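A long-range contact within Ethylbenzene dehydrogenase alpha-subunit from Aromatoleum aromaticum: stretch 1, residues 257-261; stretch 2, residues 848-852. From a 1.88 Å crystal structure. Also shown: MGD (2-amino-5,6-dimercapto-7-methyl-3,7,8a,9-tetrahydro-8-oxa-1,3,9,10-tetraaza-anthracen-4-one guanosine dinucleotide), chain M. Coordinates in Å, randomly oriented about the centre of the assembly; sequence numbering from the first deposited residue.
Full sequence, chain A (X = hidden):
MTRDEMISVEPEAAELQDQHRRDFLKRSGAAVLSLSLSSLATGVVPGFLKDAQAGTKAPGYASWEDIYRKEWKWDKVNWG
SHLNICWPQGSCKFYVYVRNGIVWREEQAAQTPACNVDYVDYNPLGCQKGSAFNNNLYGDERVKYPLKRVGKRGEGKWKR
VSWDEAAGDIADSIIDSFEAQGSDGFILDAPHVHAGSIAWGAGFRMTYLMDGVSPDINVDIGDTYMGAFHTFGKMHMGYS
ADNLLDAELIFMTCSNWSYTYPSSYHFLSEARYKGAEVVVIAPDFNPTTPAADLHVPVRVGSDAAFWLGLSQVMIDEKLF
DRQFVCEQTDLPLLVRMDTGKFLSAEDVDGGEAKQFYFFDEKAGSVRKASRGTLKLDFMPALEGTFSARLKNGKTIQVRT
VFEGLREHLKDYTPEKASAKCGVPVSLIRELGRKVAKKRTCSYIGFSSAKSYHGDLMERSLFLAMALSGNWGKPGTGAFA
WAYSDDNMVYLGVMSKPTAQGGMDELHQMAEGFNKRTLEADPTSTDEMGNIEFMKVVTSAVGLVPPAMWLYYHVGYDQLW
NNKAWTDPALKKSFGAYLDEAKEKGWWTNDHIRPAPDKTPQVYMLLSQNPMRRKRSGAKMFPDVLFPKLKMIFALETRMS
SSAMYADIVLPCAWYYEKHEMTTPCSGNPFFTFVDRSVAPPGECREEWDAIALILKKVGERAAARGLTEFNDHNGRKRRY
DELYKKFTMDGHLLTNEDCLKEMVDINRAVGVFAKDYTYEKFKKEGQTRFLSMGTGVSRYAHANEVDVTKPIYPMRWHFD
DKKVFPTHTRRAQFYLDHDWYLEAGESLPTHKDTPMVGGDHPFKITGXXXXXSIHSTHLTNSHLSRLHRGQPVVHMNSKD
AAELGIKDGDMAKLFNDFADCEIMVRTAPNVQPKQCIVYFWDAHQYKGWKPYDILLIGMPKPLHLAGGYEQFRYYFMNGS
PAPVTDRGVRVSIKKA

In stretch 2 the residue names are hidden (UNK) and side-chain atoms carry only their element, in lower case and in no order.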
# COMPACT_ATOMS: atom_id res chain seq x y z
N TRP A 257 -3.35 -3.87 9.13
CA TRP A 257 -3.20 -2.41 9.08
C TRP A 257 -1.89 -1.88 8.52
O TRP A 257 -1.87 -0.76 7.98
CB TRP A 257 -3.41 -1.83 10.45
CG TRP A 257 -4.83 -1.57 10.85
CD1 TRP A 257 -5.97 -2.15 10.33
CD2 TRP A 257 -5.26 -0.74 11.90
NE1 TRP A 257 -7.08 -1.67 10.97
CE2 TRP A 257 -6.67 -0.80 11.95
CE3 TRP A 257 -4.60 0.11 12.75
CZ2 TRP A 257 -7.42 -0.04 12.87
CZ3 TRP A 257 -5.33 0.84 13.64
CH2 TRP A 257 -6.71 0.78 13.69
N SER A 258 -0.77 -2.59 8.72
CA SER A 258 0.50 -2.17 8.11
C SER A 258 0.28 -1.93 6.63
O SER A 258 0.69 -0.94 6.09
CB SER A 258 1.56 -3.23 8.27
OG SER A 258 2.73 -2.86 7.57
N TYR A 259 -0.36 -2.88 5.97
CA TYR A 259 -0.72 -2.72 4.57
C TYR A 259 -1.92 -1.81 4.37
O TYR A 259 -1.92 -0.94 3.48
CB TYR A 259 -1.10 -4.07 3.95
CG TYR A 259 0.06 -4.94 3.56
CD1 TYR A 259 1.30 -4.88 4.22
CD2 TYR A 259 -0.07 -5.85 2.55
CE1 TYR A 259 2.35 -5.69 3.82
CE2 TYR A 259 0.97 -6.66 2.12
CZ TYR A 259 2.17 -6.59 2.76
OH TYR A 259 3.18 -7.43 2.34
N THR A 260 -2.94 -2.02 5.19
CA THR A 260 -4.28 -1.56 4.83
C THR A 260 -4.79 -0.27 5.51
O THR A 260 -5.81 0.28 5.10
CB THR A 260 -5.30 -2.71 5.04
OG1 THR A 260 -5.46 -2.94 6.44
CG2 THR A 260 -4.82 -3.95 4.31
N TYR A 261 -4.04 0.26 6.47
CA TYR A 261 -4.42 1.52 7.15
C TYR A 261 -3.21 2.29 7.55
O TYR A 261 -3.08 2.71 8.70
CB TYR A 261 -5.29 1.18 8.38
CG TYR A 261 -6.18 2.29 8.92
CD1 TYR A 261 -6.41 3.47 8.25
CD2 TYR A 261 -6.85 2.09 10.11
CE1 TYR A 261 -7.27 4.43 8.75
CE2 TYR A 261 -7.69 3.02 10.62
CZ TYR A 261 -7.94 4.18 9.92
OH TYR A 261 -8.82 5.08 10.46
N UNK A 848 -4.84 -10.71 1.15
CA UNK A 848 -4.87 -9.44 1.88
C UNK A 848 -4.79 -8.36 0.83
O UNK A 848 -4.39 -8.59 -0.32
N UNK A 849 -5.24 -7.18 1.20
CA UNK A 849 -5.20 -6.11 0.28
C UNK A 849 -3.75 -5.66 0.21
O UNK A 849 -3.04 -5.71 1.20
c UNK A 849 -8.20 -6.58 0.28
c UNK A 849 -6.17 -5.04 0.75
n UNK A 849 -8.49 -4.45 -0.08
n UNK A 849 -9.48 -6.36 -0.17
c UNK A 849 -9.62 -5.06 -0.41
c UNK A 849 -7.59 -5.38 0.39
N UNK A 850 -3.31 -5.29 -0.96
CA UNK A 850 -1.93 -5.02 -1.22
C UNK A 850 -1.40 -3.83 -0.47
O UNK A 850 -2.03 -2.78 -0.41
c UNK A 850 -4.15 -5.18 -2.16
c UNK A 850 -1.87 -4.80 -2.72
c UNK A 850 -3.25 -4.53 -3.13
N UNK A 851 -0.22 -4.00 0.09
CA UNK A 851 0.53 -2.84 0.54
C UNK A 851 0.79 -1.91 -0.63
O UNK A 851 0.69 -0.67 -0.48
c UNK A 851 4.10 -2.48 1.88
n UNK A 851 4.60 -3.62 5.26
n UNK A 851 4.02 -2.71 3.28
n UNK A 851 5.59 -4.41 3.35
c UNK A 851 2.77 -2.07 1.28
c UNK A 851 4.78 -3.55 3.96
c UNK A 851 1.88 -3.26 1.06
N UNK A 852 1.04 -2.49 -1.80
CA UNK A 852 1.76 -1.76 -2.86
C UNK A 852 0.85 -0.96 -3.80
O UNK A 852 1.30 -0.29 -4.73
c UNK A 852 3.67 -3.40 -2.71
c UNK A 852 2.66 -2.73 -3.66
c UNK A 852 1.80 -3.83 -4.35
PB MGD M . -7.08 -7.99 4.75
O1B MGD M . -6.07 -7.22 3.97
O2B MGD M . -7.83 -9.02 3.98
O3B MGD M . -8.16 -7.12 5.51
O3A MGD M . -7.97 -4.70 4.73
PA MGD M . -8.13 -5.59 6.05
O1A MGD M . -6.95 -5.29 6.87
O2A MGD M . -9.44 -5.40 6.63
O5' MGD M . -6.37 -8.72 5.99
C5' MGD M . -5.22 -9.54 5.75
C4' MGD M . -4.91 -10.38 6.99
O4' MGD M . -5.93 -11.35 7.20
C3' MGD M . -3.71 -11.19 6.57
O3' MGD M . -2.55 -10.48 6.97
C2' MGD M . -3.89 -12.50 7.36
O2' MGD M . -2.85 -12.62 8.34
C1' MGD M . -5.27 -12.33 8.01
N9 MGD M . -6.01 -13.61 7.92
C8 MGD M . -6.28 -14.35 6.83
N7 MGD M . -7.01 -15.42 7.15
C5 MGD M . -7.22 -15.35 8.49
C6 MGD M . -7.85 -16.13 9.45
O6 MGD M . -8.42 -17.21 9.22
N1 MGD M . -7.84 -15.67 10.77
C2 MGD M . -7.20 -14.50 11.20
N2 MGD M . -7.23 -14.14 12.53
N3 MGD M . -6.62 -13.75 10.26
C4 MGD M . -6.60 -14.17 8.95
C10 MGD M . -8.91 -4.76 3.72
C11 MGD M . -9.27 -3.35 3.33
O11 MGD M . -8.12 -2.70 2.96
C12 MGD M . -10.36 -3.23 2.26
S12 MGD M . -11.69 -4.39 2.16
C13 MGD M . -10.32 -2.21 1.35
S13 MGD M . -11.56 -2.07 0.16
C14 MGD M . -9.19 -1.23 1.37
N15 MGD M . -8.24 -1.66 0.30
C16 MGD M . -6.86 -1.38 0.39
C17 MGD M . -5.98 -1.63 -0.63
O17 MGD M . -6.36 -2.14 -1.71
N18 MGD M . -4.62 -1.32 -0.41
C19 MGD M . -4.16 -0.77 0.74
N19 MGD M . -2.84 -0.51 0.84
N20 MGD M . -5.05 -0.58 1.73
C21 MGD M . -6.36 -0.83 1.57
N22 MGD M . -7.25 -0.61 2.61
C23 MGD M . -8.48 -1.34 2.75
O HOH W 1 3.11 -0.65 5.04
O HOH W 2 0.55 0.32 2.73

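Position 848 has backbone atoms and nothing beyond CA. It makes no contact with stretch 1, and its CA lies 3.3 Å from MGD O1B. A CB built here would point toward stretch 1, yet it would be crowded by MGD C5' at 3.2 Å. The absence of any side-chain atom makes this residue Gly 848.

At position 849 a single carbon leads into a five-membered ring of three carbons and two nitrogens. CB approaches CG2 of Thr 260 at 4.0 Å, while the end of the side chain leads away from stretch 1, and the backbone O lies 3.3 Å from CD2 of Tyr 259, at the edge of the phenol ring. The imidazole composition identifies His 849. One face of its ring is covered by MGD C10, ND1 comes within 2.8 Å of MGD N15, and its backbone N donates a hydrogen bond to MGD O1B (2.9 Å).

Three carbons at position 850 close a ring onto the backbone nitrogen, which is diagnostic of Pro 850. Its CB points away from stretch 1, so the contact falls to the backbone, with C 3.9 Å from CD2 of Tyr 259.

The side chain at position 851 is a chain of three carbons and a nitrogen, ending in a carbon that carries two more nitrogens. One terminal nitrogen lies 3.1 Å from OG of Ser 258, and CE1 of Tyr 259 lies over one face of the planar end group. This is a guanidinium, and the residue is Arg 851. NH2 donates the hydrogen bond to Ser 258 OG, which sits at the guanidinium edge, whereas CZ lies 3.2 Å from Tyr 259 CE1.

Position 852 bears one carbon carrying two others, a beta-branched hydrocarbon: Val 852. It does not touch stretch 1.

The contact centres on Tyr 259 and Arg 851, whose CA atoms are 4.2 Å apart. Arg 851 CB lies 3.4 Å from the centroid of the Tyr 259 ring, only 5° off its normal, forming a CH-pi interaction; chi1 and chi2 (both t) extend the chain along the ring, and the turn at chi3 (m) brings the guanidinium to Ser 258. Water 1 reinforces this end, donating to Ser 258 O (2.7 Å) and accepting from Arg 851 NE (2.9 Å). The cofactor joins the two stretches as well: MGD N19 donates to Tyr 259 O (2.8 Å) and, weakly, to Pro 850 O (2.7 Å), while Thr 260 OG1 donates to MGD O1A (2.8 Å). Direct packing, a bridging water and shared cofactor binding thus connect segments almost 600 residues apart.

Stretch 2 848-852: GHPRV
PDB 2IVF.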